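Local coordinates for protein cytosine-specific methyltransferase (PDB 3G7U) that probably methylates carbon 5 of cytosine in DNA, taking the methyl group from S-adenosyl-L-methionine, at residues P201-N207 / C255-L259; V238-S243 / D332-F336; Q111-F115 / V139-I145; I319-A324 / K340-F344. All coordinates share one frame; numbering follows the deposited sequence.

Interaction 1 (P201-N207 / C255-L259); sequences PDIIDAN and CTGTL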
loop_
_atom_site.group_PDB
_atom_site.type_symbol
_atom_site.label_atom_id
_atom_site.label_comp_id
_atom_site.label_asym_id
_atom_site.label_seq_id
_atom_site.Cartn_x
_atom_site.Cartn_y
_atom_site.Cartn_z
ATOM N N PRO A 201 -18.139 14.329 1.737
ATOM C CA PRO A 201 -19.307 14.833 2.479
ATOM C C PRO A 201 -19.011 15.353 3.886
ATOM O O PRO A 201 -18.250 14.733 4.639
ATOM C CB PRO A 201 -20.271 13.641 2.518
ATOM C CG PRO A 201 -19.452 12.429 2.175
ATOM C CD PRO A 201 -18.306 12.927 1.291
ATOM N N ASP A 202 -19.620 16.490 4.243
ATOM C CA ASP A 202 -19.488 17.026 5.602
ATOM C C ASP A 202 -20.397 16.332 6.606
ATOM O O ASP A 202 -20.151 16.381 7.820
ATOM C CB ASP A 202 -19.808 18.536 5.615
ATOM C CG ASP A 202 -18.626 19.384 5.173
ATOM O OD1 ASP A 202 -17.479 19.120 5.625
ATOM O OD2 ASP A 202 -18.843 20.305 4.355
ATOM N N ILE A 203 -21.479 15.744 6.098
ATOM C CA ILE A 203 -22.420 14.986 6.920
ATOM C C ILE A 203 -22.315 13.516 6.567
ATOM O O ILE A 203 -22.551 13.133 5.416
ATOM C CB ILE A 203 -23.892 15.424 6.708
ATOM C CG1 ILE A 203 -24.084 16.934 6.904
ATOM C CG2 ILE A 203 -24.840 14.592 7.589
ATOM C CD1 ILE A 203 -23.746 17.450 8.266
ATOM N N ILE A 204 -21.975 12.676 7.547
ATOM C CA ILE A 204 -21.817 11.255 7.208
ATOM C C ILE A 204 -22.605 10.385 8.188
ATOM O O ILE A 204 -23.025 10.855 9.234
ATOM C CB ILE A 204 -20.311 10.818 7.258
ATOM C CG1 ILE A 204 -19.713 11.212 8.625
ATOM C CG2 ILE A 204 -19.532 11.400 6.074
ATOM C CD1 ILE A 204 -18.300 10.845 8.740
ATOM N N ASP A 205 -22.859 9.139 7.788
ATOM C CA ASP A 205 -23.530 8.160 8.633
ATOM C C ASP A 205 -22.551 7.724 9.724
ATOM O O ASP A 205 -21.635 6.932 9.468
ATOM C CB ASP A 205 -23.877 6.922 7.779
ATOM C CG ASP A 205 -24.534 5.802 8.583
ATOM O OD1 ASP A 205 -24.876 5.948 9.787
ATOM O OD2 ASP A 205 -24.770 4.763 7.975
ATOM N N ALA A 206 -22.790 8.190 10.922
ATOM C CA ALA A 206 -22.030 7.767 12.084
ATOM C C ALA A 206 -22.737 6.597 12.782
ATOM O O ALA A 206 -23.825 6.733 13.358
ATOM C CB ALA A 206 -21.815 8.948 13.018
ATOM N N ASN A 207 -22.140 5.433 12.675
ATOM C CA ASN A 207 -22.645 4.256 13.328
ATOM C C ASN A 207 -21.586 3.545 14.174
ATOM O O ASN A 207 -20.525 4.073 14.415
ATOM C CB ASN A 207 -23.238 3.310 12.312
ATOM C CG ASN A 207 -22.293 2.996 11.217
ATOM O OD1 ASN A 207 -21.315 2.328 11.416
ATOM N ND2 ASN A 207 -22.565 3.508 10.066
ATOM N N CYS A 255 -17.608 6.097 3.183
ATOM C CA CYS A 255 -17.840 7.352 3.872
ATOM C C CYS A 255 -18.707 7.087 5.118
ATOM O O CYS A 255 -19.814 7.581 5.241
ATOM C CB CYS A 255 -18.503 8.379 2.945
ATOM S SG CYS A 255 -17.448 8.776 1.521
ATOM N N THR A 256 -18.196 6.261 6.024
ATOM C CA THR A 256 -18.947 5.861 7.191
ATOM C C THR A 256 -18.271 6.392 8.444
ATOM O O THR A 256 -17.063 6.222 8.648
ATOM C CB THR A 256 -19.164 4.306 7.265
ATOM O OG1 THR A 256 -19.230 3.844 8.627
ATOM C CG2 THR A 256 -18.138 3.567 6.511
ATOM N N GLY A 257 -19.065 7.061 9.266
ATOM C CA GLY A 257 -18.530 7.634 10.478
ATOM C C GLY A 257 -18.671 6.715 11.667
ATOM O O GLY A 257 -19.227 5.639 11.563
ATOM N N THR A 258 -18.134 7.159 12.795
ATOM C CA THR A 258 -18.226 6.452 14.064
ATOM C C THR A 258 -19.079 7.315 14.991
ATOM O O THR A 258 -18.915 8.537 15.050
ATOM C CB THR A 258 -16.828 6.221 14.629
ATOM O OG1 THR A 258 -16.096 5.366 13.756
ATOM C CG2 THR A 258 -16.879 5.555 16.026
ATOM N N LEU A 259 -20.025 6.701 15.691
ATOM C CA LEU A 259 -20.778 7.418 16.695
ATOM C C LEU A 259 -19.960 7.679 17.981
ATOM O O LEU A 259 -19.522 6.718 18.628
ATOM C CB LEU A 259 -22.051 6.628 17.009
ATOM C CG LEU A 259 -23.032 7.242 17.985
ATOM C CD1 LEU A 259 -23.618 8.533 17.423
ATOM C CD2 LEU A 259 -24.127 6.187 18.300
HETATM O O HOH W 1 -22.349 8.430 4.989
#
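Ala206 lies against Gly257, their CA atoms 3.9 Å apart, in a two-stranded parallel sheet of 205-207 and 256-258. Its place in sequence is consistent with the target-recognition region of C5-cytosine methyltransferases. Three backbone bonds alternate across it as parallel pairing requires: Gly257 N gives to Asp205 O at 2.6 Å, Asn207 N to Gly257 O at 3.1 Å, and Leu259 N to Asn207 O at 3.0 Å. The short strand segments are twisted by -44°, and all three donors stand above the planes of the carbonyls they meet. Before the strands come close enough to pair directly, water 1 bridges the gap, accepting from Asp205 N and donating to Cys255 O. Cys255 O also receives the hydroxyl of Ser214. The side-chain acceptors face a common donor outside the sheet: Lys340 NZ bonds to both Asn207 OD1 and Thr256 OG1, and Asn207 OD1 takes Ser210 N as well. Ala206 CB rests on Thr258 O. With Ile204 CG1 lodged between its own backbone N and carbonyl carbon (chi1 53°) and the chain extended beyond, CD1 reaches Gly257 CA at 3.7 Å.

Interaction 2 (V238-S243 / D332-F336); sequences VGDTES and DWFRF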
loop_
_atom_site.group_PDB
_atom_site.type_symbol
_atom_site.label_atom_id
_atom_site.label_comp_id
_atom_site.label_asym_id
_atom_site.label_seq_id
_atom_site.Cartn_x
_atom_site.Cartn_y
_atom_site.Cartn_z
ATOM N N VAL A 238 -7.722 -3.813 -14.134
ATOM C CA VAL A 238 -7.736 -3.592 -12.684
ATOM C C VAL A 238 -9.025 -2.867 -12.324
ATOM O O VAL A 238 -9.527 -2.078 -13.119
ATOM C CB VAL A 238 -6.469 -2.791 -12.292
ATOM C CG1 VAL A 238 -6.543 -2.206 -10.872
ATOM C CG2 VAL A 238 -5.214 -3.696 -12.503
ATOM N N GLY A 239 -9.583 -3.130 -11.144
ATOM C CA GLY A 239 -10.705 -2.307 -10.665
ATOM C C GLY A 239 -12.017 -3.057 -10.503
ATOM O O GLY A 239 -12.377 -3.889 -11.330
ATOM N N ASP A 240 -12.735 -2.760 -9.430
ATOM C CA ASP A 240 -14.066 -3.290 -9.208
ATOM C C ASP A 240 -15.037 -2.541 -10.136
ATOM O O ASP A 240 -15.103 -1.318 -10.131
ATOM C CB ASP A 240 -14.442 -3.101 -7.735
ATOM C CG ASP A 240 -15.876 -3.506 -7.426
ATOM O OD1 ASP A 240 -16.209 -4.701 -7.573
ATOM O OD2 ASP A 240 -16.647 -2.631 -6.994
ATOM N N THR A 241 -15.762 -3.295 -10.946
ATOM C CA THR A 241 -16.703 -2.743 -11.940
ATOM C C THR A 241 -17.738 -1.780 -11.351
ATOM O O THR A 241 -17.936 -0.671 -11.872
ATOM C CB THR A 241 -17.397 -3.909 -12.712
ATOM O OG1 THR A 241 -16.391 -4.605 -13.431
ATOM C CG2 THR A 241 -18.417 -3.398 -13.700
ATOM N N GLU A 242 -18.362 -2.167 -10.243
ATOM C CA GLU A 242 -19.335 -1.292 -9.578
ATOM C C GLU A 242 -18.709 -0.006 -9.033
ATOM O O GLU A 242 -19.297 1.084 -9.193
ATOM C CB GLU A 242 -20.096 -2.048 -8.473
ATOM C CG GLU A 242 -21.080 -1.171 -7.711
ATOM C CD GLU A 242 -21.746 -1.864 -6.517
ATOM O OE1 GLU A 242 -21.362 -3.005 -6.183
ATOM O OE2 GLU A 242 -22.676 -1.265 -5.924
ATOM N N SER A 243 -17.521 -0.107 -8.410
ATOM C CA SER A 243 -16.838 1.108 -7.957
ATOM C C SER A 243 -16.521 2.086 -9.076
ATOM O O SER A 243 -16.682 3.302 -8.913
ATOM C CB SER A 243 -15.564 0.765 -7.187
ATOM O OG SER A 243 -15.936 -0.088 -6.131
ATOM N N ASP A 332 -9.961 6.828 -5.053
ATOM C CA ASP A 332 -11.354 6.677 -4.622
ATOM C C ASP A 332 -12.081 5.476 -5.163
ATOM O O ASP A 332 -13.053 5.051 -4.554
ATOM C CB ASP A 332 -12.181 7.919 -4.987
ATOM C CG ASP A 332 -12.017 9.032 -4.008
ATOM O OD1 ASP A 332 -11.373 8.848 -2.957
ATOM O OD2 ASP A 332 -12.581 10.127 -4.270
ATOM N N TRP A 333 -11.618 4.926 -6.291
ATOM C CA TRP A 333 -12.247 3.739 -6.895
ATOM C C TRP A 333 -11.786 2.398 -6.293
ATOM O O TRP A 333 -12.344 1.362 -6.605
ATOM C CB TRP A 333 -12.076 3.748 -8.437
ATOM C CG TRP A 333 -10.654 3.927 -8.932
ATOM C CD1 TRP A 333 -10.080 5.085 -9.344
ATOM C CD2 TRP A 333 -9.629 2.898 -9.079
ATOM N NE1 TRP A 333 -8.783 4.859 -9.769
ATOM C CE2 TRP A 333 -8.481 3.530 -9.620
ATOM C CE3 TRP A 333 -9.592 1.512 -8.834
ATOM C CZ2 TRP A 333 -7.286 2.838 -9.887
ATOM C CZ3 TRP A 333 -8.418 0.816 -9.100
ATOM C CH2 TRP A 333 -7.273 1.477 -9.620
ATOM N N PHE A 334 -10.795 2.450 -5.401
ATOM C CA PHE A 334 -10.308 1.247 -4.725
ATOM C C PHE A 334 -11.327 0.886 -3.643
ATOM O O PHE A 334 -11.753 1.733 -2.865
ATOM C CB PHE A 334 -8.909 1.502 -4.145
ATOM C CG PHE A 334 -8.149 0.249 -3.837
ATOM C CD1 PHE A 334 -7.262 -0.289 -4.790
ATOM C CD2 PHE A 334 -8.348 -0.415 -2.637
ATOM C CE1 PHE A 334 -6.569 -1.483 -4.533
ATOM C CE2 PHE A 334 -7.636 -1.618 -2.359
ATOM C CZ PHE A 334 -6.759 -2.127 -3.322
ATOM N N ARG A 335 -11.721 -0.384 -3.581
ATOM C CA ARG A 335 -12.804 -0.786 -2.701
ATOM C C ARG A 335 -12.262 -1.598 -1.546
ATOM O O ARG A 335 -11.531 -2.561 -1.764
ATOM C CB ARG A 335 -13.796 -1.637 -3.477
ATOM C CG ARG A 335 -15.096 -1.897 -2.711
ATOM C CD ARG A 335 -16.094 -2.621 -3.627
ATOM N NE ARG A 335 -17.339 -2.893 -2.918
ATOM C CZ ARG A 335 -18.514 -3.101 -3.510
ATOM N NH1 ARG A 335 -18.604 -3.029 -4.839
ATOM N NH2 ARG A 335 -19.611 -3.339 -2.771
ATOM N N PHE A 336 -12.607 -1.219 -0.321
ATOM C CA PHE A 336 -12.094 -1.941 0.863
ATOM C C PHE A 336 -13.193 -2.773 1.485
ATOM O O PHE A 336 -14.347 -2.701 1.061
ATOM C CB PHE A 336 -11.561 -0.950 1.912
ATOM C CG PHE A 336 -10.373 -0.200 1.434
ATOM C CD1 PHE A 336 -9.113 -0.748 1.567
ATOM C CD2 PHE A 336 -10.519 1.014 0.748
ATOM C CE1 PHE A 336 -7.992 -0.091 1.051
ATOM C CE2 PHE A 336 -9.396 1.692 0.223
ATOM C CZ PHE A 336 -8.133 1.144 0.393
HETATM O O HOH W 2 -11.592 -1.107 -7.475
HETATM O O HOH W 3 -22.307 -3.958 -3.770
#
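Ser243 and Trp333 bring their backbones closest, with CA atoms 5.4 Å apart, where the first turn of helix 241-248 meets an irregular loop; no strand pairing joins the two segments. Water 2 spans them instead, accepting from Asp240 N and donating to Trp333 O. The same Trp333 carbonyl oxygen touches Ser243 CB at 3.3 Å. Arg335 carries most of the side-chain contact. Its chain is extended from CG to NE and runs past the Ser243 hydroxyl, so that NH1 arrives between two acids. NH1 gives to Asp240 OD2 at 2.9 Å and to Glu242 OE1 at 3.1 Å. Both oxygens lie at the guanidinium edge in its plane, but the carboxylates are turned steeply against it, by 78° and 72°. Asp240 OD2 is met on its syn side but tilted out of the carboxylate plane, whereas Glu242 OE1 is approached from above its plane. Water 3 links Glu242 OE1 to Arg335 NH2, Glu213 pairs with NE, and Lys246 with Glu242 OE2. At the other end Val238 CG1 lies against the six-membered part of the indole, 4.0 Å from Trp333 CH2, and Trp333 NE1 bonds to Gly232 O. Asp240 OD2 also accepts Ser243 N and, on its anti lone pair, Ser243 OG: an aspartate N-cap built into a salt-bridge network.

Interaction 3 (Q111-F115 / V139-I145); sequences QPLFF and VSGDYDI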
loop_
_atom_site.group_PDB
_atom_site.type_symbol
_atom_site.label_atom_id
_atom_site.label_comp_id
_atom_site.label_asym_id
_atom_site.label_seq_id
_atom_site.Cartn_x
_atom_site.Cartn_y
_atom_site.Cartn_z
ATOM N N GLN A 111 14.458 -17.014 -9.613
ATOM C CA GLN A 111 15.333 -16.179 -10.461
ATOM C C GLN A 111 14.620 -15.107 -11.308
ATOM O O GLN A 111 14.806 -15.065 -12.519
ATOM C CB GLN A 111 16.250 -17.070 -11.362
ATOM C CG GLN A 111 17.159 -17.996 -10.563
ATOM C CD GLN A 111 18.354 -17.255 -9.997
ATOM O OE1 GLN A 111 19.023 -16.527 -10.724
ATOM N NE2 GLN A 111 18.631 -17.441 -8.708
ATOM N N PRO A 112 13.824 -14.205 -10.677
ATOM C CA PRO A 112 13.227 -13.157 -11.476
ATOM C C PRO A 112 14.276 -12.148 -11.972
ATOM O O PRO A 112 15.381 -12.117 -11.418
ATOM C CB PRO A 112 12.328 -12.431 -10.453
ATOM C CG PRO A 112 13.000 -12.668 -9.131
ATOM C CD PRO A 112 13.451 -14.099 -9.250
ATOM N N LEU A 113 13.906 -11.322 -12.951
ATOM C CA LEU A 113 14.776 -10.217 -13.398
ATOM C C LEU A 113 15.059 -9.252 -12.246
ATOM O O LEU A 113 16.136 -8.702 -12.156
ATOM C CB LEU A 113 14.141 -9.458 -14.558
ATOM C CG LEU A 113 13.867 -10.319 -15.813
ATOM C CD1 LEU A 113 13.282 -9.471 -16.914
ATOM C CD2 LEU A 113 15.122 -11.114 -16.267
ATOM N N PHE A 114 14.093 -9.074 -11.350
ATOM C CA PHE A 114 14.333 -8.205 -10.187
ATOM C C PHE A 114 13.507 -8.658 -8.979
ATOM O O PHE A 114 12.534 -9.429 -9.120
ATOM C CB PHE A 114 14.025 -6.751 -10.570
ATOM C CG PHE A 114 12.560 -6.410 -10.587
ATOM C CD1 PHE A 114 11.950 -5.874 -9.453
ATOM C CD2 PHE A 114 11.793 -6.567 -11.740
ATOM C CE1 PHE A 114 10.598 -5.550 -9.451
ATOM C CE2 PHE A 114 10.432 -6.233 -11.758
ATOM C CZ PHE A 114 9.834 -5.712 -10.623
ATOM N N PHE A 115 13.911 -8.218 -7.784
ATOM C CA PHE A 115 13.021 -8.314 -6.624
ATOM C C PHE A 115 12.877 -6.935 -5.993
ATOM O O PHE A 115 13.770 -6.079 -6.129
ATOM C CB PHE A 115 13.494 -9.342 -5.595
ATOM C CG PHE A 115 14.781 -8.995 -4.894
ATOM C CD1 PHE A 115 14.782 -8.197 -3.727
ATOM C CD2 PHE A 115 15.995 -9.493 -5.358
ATOM C CE1 PHE A 115 15.947 -7.906 -3.064
ATOM C CE2 PHE A 115 17.164 -9.207 -4.693
ATOM C CZ PHE A 115 17.154 -8.397 -3.548
ATOM N N VAL A 139 20.827 -14.400 -2.389
ATOM C CA VAL A 139 20.607 -13.676 -3.632
ATOM C C VAL A 139 21.836 -12.959 -4.193
ATOM O O VAL A 139 21.839 -12.600 -5.349
ATOM C CB VAL A 139 19.353 -12.723 -3.577
ATOM C CG1 VAL A 139 18.078 -13.534 -3.427
ATOM C CG2 VAL A 139 19.449 -11.732 -2.445
ATOM N N SER A 140 22.872 -12.757 -3.386
ATOM C CA SER A 140 24.010 -11.892 -3.803
ATOM C C SER A 140 24.857 -12.491 -4.905
ATOM O O SER A 140 25.542 -11.755 -5.612
ATOM C CB SER A 140 24.931 -11.534 -2.629
ATOM O OG SER A 140 25.311 -12.704 -1.923
ATOM N N GLY A 141 24.804 -13.822 -5.029
ATOM C CA GLY A 141 25.410 -14.533 -6.144
ATOM C C GLY A 141 24.844 -14.136 -7.488
ATOM O O GLY A 141 25.601 -13.966 -8.442
ATOM N N ASP A 142 23.524 -13.949 -7.569
ATOM C CA ASP A 142 22.859 -13.718 -8.844
ATOM C C ASP A 142 22.334 -12.307 -9.053
ATOM O O ASP A 142 21.922 -11.929 -10.157
ATOM C CB ASP A 142 21.713 -14.724 -8.976
ATOM C CG ASP A 142 22.201 -16.167 -8.912
ATOM O OD1 ASP A 142 23.037 -16.545 -9.766
ATOM O OD2 ASP A 142 21.752 -16.909 -8.008
ATOM N N TYR A 143 22.337 -11.512 -7.974
ATOM C CA TYR A 143 21.742 -10.159 -8.036
ATOM C C TYR A 143 22.701 -9.023 -7.660
ATOM O O TYR A 143 23.491 -9.157 -6.738
ATOM C CB TYR A 143 20.492 -10.093 -7.090
ATOM C CG TYR A 143 19.378 -10.953 -7.659
ATOM C CD1 TYR A 143 18.497 -10.422 -8.579
ATOM C CD2 TYR A 143 19.267 -12.307 -7.325
ATOM C CE1 TYR A 143 17.502 -11.211 -9.184
ATOM C CE2 TYR A 143 18.268 -13.102 -7.894
ATOM C CZ TYR A 143 17.416 -12.546 -8.823
ATOM O OH TYR A 143 16.463 -13.322 -9.403
ATOM N N ASP A 144 22.568 -7.916 -8.366
ATOM C CA ASP A 144 23.112 -6.619 -7.933
ATOM C C ASP A 144 22.109 -6.043 -6.918
ATOM O O ASP A 144 21.017 -5.663 -7.293
ATOM C CB ASP A 144 23.219 -5.695 -9.138
ATOM C CG ASP A 144 24.360 -6.102 -10.096
ATOM O OD1 ASP A 144 25.386 -6.634 -9.607
ATOM O OD2 ASP A 144 24.213 -5.893 -11.329
ATOM N N ILE A 145 22.507 -6.020 -5.655
ATOM C CA ILE A 145 21.632 -5.637 -4.546
ATOM C C ILE A 145 21.912 -4.156 -4.255
ATOM O O ILE A 145 23.064 -3.768 -4.083
ATOM C CB ILE A 145 21.878 -6.530 -3.322
ATOM C CG1 ILE A 145 21.550 -7.988 -3.667
ATOM C CG2 ILE A 145 21.002 -6.095 -2.137
ATOM C CD1 ILE A 145 21.983 -8.960 -2.602
HETATM O O HOH W 4 19.983 -16.565 -5.919
#
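Tyr143, with the largest buried surface of the contact, reaches Pro112 with its hydroxyl and turns one ring face to Phe115. The hydroxyl donates to Pro112 O at 2.6 Å, in the carbonyl plane and on a lone pair, while Pro112 CD lies 3.1 Å from the same Tyr143 OH. The bond holds the far end of the phenol against the loop that precedes strand 114-119. Phe115 covers that face of the ring in a T-shaped pair, its edge turned toward Tyr143 with the planes at 73° and CE2 4.1 Å from Tyr143 CG. Phe115 CG sits between its backbone N and carbonyl carbon (chi1 67°), a rotation that swings the ring across to Val139 CG2 and Ile145 CG1 as well. The segments lie at the start of the first strand and at the helix-to-second-strand junction of a beta-alpha-beta unit of the class I methyltransferase sheet: strand 114-119, helix 129-140 and strand 143-152, with strand 163-171 inserted antiparallel between the two strands. Val107 of helix 94-110 touches both aromatic side chains. Gln111, just past the end of that helix, bends at chi2 (-78°) to bring its amide to Asp142. NE2 gives to Asp142 OD2 at 3.2 Å, coming from above the carboxylate plane, with the two flat groups nearly perpendicular. Ser108 O takes Gln111 NE2 too, and Lys171 NZ gives to Gln111 OE1.

Interaction 4 (I319-A324 / K340-F344); sequences ITPREA and KWHSF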
loop_
_atom_site.group_PDB
_atom_site.type_symbol
_atom_site.label_atom_id
_atom_site.label_comp_id
_atom_site.label_asym_id
_atom_site.label_seq_id
_atom_site.Cartn_x
_atom_site.Cartn_y
_atom_site.Cartn_z
ATOM N N ILE A 319 -11.543 10.105 11.661
ATOM C CA ILE A 319 -11.712 10.090 10.199
ATOM C C ILE A 319 -12.438 8.807 9.744
ATOM O O ILE A 319 -12.453 7.827 10.492
ATOM C CB ILE A 319 -10.330 10.268 9.458
ATOM C CG1 ILE A 319 -9.355 9.129 9.815
ATOM C CG2 ILE A 319 -9.753 11.720 9.757
ATOM C CD1 ILE A 319 -8.025 9.203 9.009
ATOM N N THR A 320 -12.978 8.809 8.526
ATOM C CA THR A 320 -13.660 7.678 7.961
ATOM C C THR A 320 -12.646 6.792 7.245
ATOM O O THR A 320 -11.517 7.216 6.955
ATOM C CB THR A 320 -14.696 8.114 6.911
ATOM O OG1 THR A 320 -14.004 8.715 5.828
ATOM C CG2 THR A 320 -15.675 9.111 7.486
ATOM N N PRO A 321 -13.020 5.535 6.987
ATOM C CA PRO A 321 -12.103 4.717 6.173
ATOM C C PRO A 321 -11.735 5.368 4.836
ATOM O O PRO A 321 -10.589 5.258 4.383
ATOM C CB PRO A 321 -12.923 3.437 5.928
ATOM C CG PRO A 321 -13.795 3.327 7.098
ATOM C CD PRO A 321 -14.166 4.766 7.497
ATOM N N ARG A 322 -12.691 6.020 4.180
ATOM C CA ARG A 322 -12.352 6.611 2.884
ATOM C C ARG A 322 -11.369 7.770 3.056
ATOM O O ARG A 322 -10.467 7.940 2.250
ATOM C CB ARG A 322 -13.600 7.073 2.116
ATOM C CG ARG A 322 -13.348 7.767 0.747
ATOM C CD ARG A 322 -12.526 6.939 -0.250
ATOM N NE ARG A 322 -13.207 5.714 -0.637
ATOM C CZ ARG A 322 -12.615 4.687 -1.243
ATOM N NH1 ARG A 322 -11.325 4.756 -1.580
ATOM N NH2 ARG A 322 -13.327 3.606 -1.558
ATOM N N GLU A 323 -11.501 8.518 4.147
ATOM C CA GLU A 323 -10.539 9.587 4.432
ATOM C C GLU A 323 -9.148 9.040 4.689
ATOM O O GLU A 323 -8.172 9.583 4.168
ATOM C CB GLU A 323 -11.017 10.439 5.620
ATOM C CG GLU A 323 -12.231 11.317 5.212
ATOM C CD GLU A 323 -13.009 11.945 6.382
ATOM O OE1 GLU A 323 -12.807 11.552 7.552
ATOM O OE2 GLU A 323 -13.874 12.832 6.116
ATOM N N ALA A 324 -9.056 7.963 5.471
ATOM C CA ALA A 324 -7.791 7.294 5.684
ATOM C C ALA A 324 -7.181 6.781 4.373
ATOM O O ALA A 324 -5.943 6.896 4.165
ATOM C CB ALA A 324 -7.963 6.148 6.662
ATOM N N LYS A 340 -15.476 -0.821 9.226
ATOM C CA LYS A 340 -14.429 0.126 9.590
ATOM C C LYS A 340 -13.226 -0.587 10.176
ATOM O O LYS A 340 -12.098 -0.273 9.852
ATOM C CB LYS A 340 -14.955 1.146 10.602
ATOM C CG LYS A 340 -15.870 2.192 9.988
ATOM C CD LYS A 340 -16.384 3.154 11.047
ATOM C CE LYS A 340 -17.579 2.572 11.795
ATOM N NZ LYS A 340 -18.757 2.344 10.915
ATOM N N TRP A 341 -13.500 -1.552 11.044
ATOM C CA TRP A 341 -12.481 -2.339 11.698
ATOM C C TRP A 341 -11.489 -2.932 10.677
ATOM O O TRP A 341 -10.271 -2.766 10.803
ATOM C CB TRP A 341 -13.169 -3.474 12.473
ATOM C CG TRP A 341 -12.209 -4.485 12.906
ATOM C CD1 TRP A 341 -11.920 -5.673 12.286
ATOM C CD2 TRP A 341 -11.329 -4.384 14.013
ATOM N NE1 TRP A 341 -10.916 -6.323 12.956
ATOM C CE2 TRP A 341 -10.543 -5.559 14.030
ATOM C CE3 TRP A 341 -11.134 -3.418 15.013
ATOM C CZ2 TRP A 341 -9.575 -5.795 15.000
ATOM C CZ3 TRP A 341 -10.173 -3.652 15.981
ATOM C CH2 TRP A 341 -9.404 -4.836 15.970
ATOM N N HIS A 342 -12.022 -3.619 9.673
ATOM C CA HIS A 342 -11.170 -4.284 8.681
ATOM C C HIS A 342 -10.548 -3.306 7.714
ATOM O O HIS A 342 -9.375 -3.422 7.438
ATOM C CB HIS A 342 -11.922 -5.380 7.929
ATOM C CG HIS A 342 -12.155 -6.604 8.761
ATOM N ND1 HIS A 342 -11.118 -7.325 9.316
ATOM C CD2 HIS A 342 -13.297 -7.212 9.159
ATOM C CE1 HIS A 342 -11.614 -8.332 10.014
ATOM N NE2 HIS A 342 -12.934 -8.288 9.933
ATOM N N SER A 343 -11.321 -2.336 7.229
ATOM C CA SER A 343 -10.791 -1.412 6.229
ATOM C C SER A 343 -9.621 -0.594 6.796
ATOM O O SER A 343 -8.625 -0.407 6.114
ATOM C CB SER A 343 -11.914 -0.540 5.650
ATOM O OG SER A 343 -12.586 0.190 6.679
ATOM N N PHE A 344 -9.714 -0.144 8.059
ATOM C CA PHE A 344 -8.621 0.634 8.653
ATOM C C PHE A 344 -7.341 -0.174 8.778
ATOM O O PHE A 344 -6.238 0.353 8.547
ATOM C CB PHE A 344 -9.015 1.178 10.026
ATOM C CG PHE A 344 -9.803 2.455 9.964
ATOM C CD1 PHE A 344 -11.140 2.468 10.335
ATOM C CD2 PHE A 344 -9.217 3.624 9.542
ATOM C CE1 PHE A 344 -11.878 3.624 10.290
ATOM C CE2 PHE A 344 -9.963 4.798 9.482
ATOM C CZ PHE A 344 -11.283 4.792 9.847
#
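Glu323 OE1 is gripped by the backbone N-H of Thr320, at 2.9 Å, and by the guanidinium of Arg317, fixing the turn whose Thr320-Pro321 peptide bears on Phe344. Thr320 OG1 in return accepts Glu323 N at 3.0 Å, completing a capping box at the start of helix 321-328. The sequence from Thr320 on, Thr-Pro-Arg-Glu-Ala, fits conserved motif IX of C5-cytosine methyltransferases, and the capped end docks on helix 340-348. Contact between the helices is mainly apolar. Phe344 CG points anti to its own carbonyl carbon (chi1 -83°), and the ring reaches over Pro321. Pro321 CA meets one ring face as a CH-pi contact, 4.2 Å from the centroid and 28° off the normal, while Pro321 CD lies 3.7 Å from Phe344 CZ. Ala324, a turn along the helix, sets its CB 3.7 Å from Phe344 CE2. The methylene CG of Lys340 rests on Pro321 CG, and its chain then bends at chi3 and chi4 to carry the ammonium away toward strands 205-207 and 256-258. Thus proline and alanine of one helix receive a single phenylalanine of the other, with Ile319 CG1 touching more distantly. At the rim of that ring, near its plane, Ile319 O stands 3.3 Å from Phe344 CZ.

In the fold
From the N terminus, interaction 3 closes first: its short loop, which includes helix 129-140, joins two strands of the main sheet. Interaction 1 then opens at 201-207 and interaction 2 at 238-243, inside its loop, so the two cross when 255-259 pairs the strands of the small two-stranded sheet. Interaction 4 opens at 319-324, before 332-336 completes interaction 2, and closes at 340-344, a second crossing. Interaction 2 joins the start of helix 241-248 to the loop between helices 321-328 and 340-348, the two helices that interaction 4 packs together. Interactions 1 and 4 touch through Thr320 and Lys340, 2 and 4 through Arg322 and Phe336. Interaction 3 lies about 48 Å from interaction 1, centre to centre.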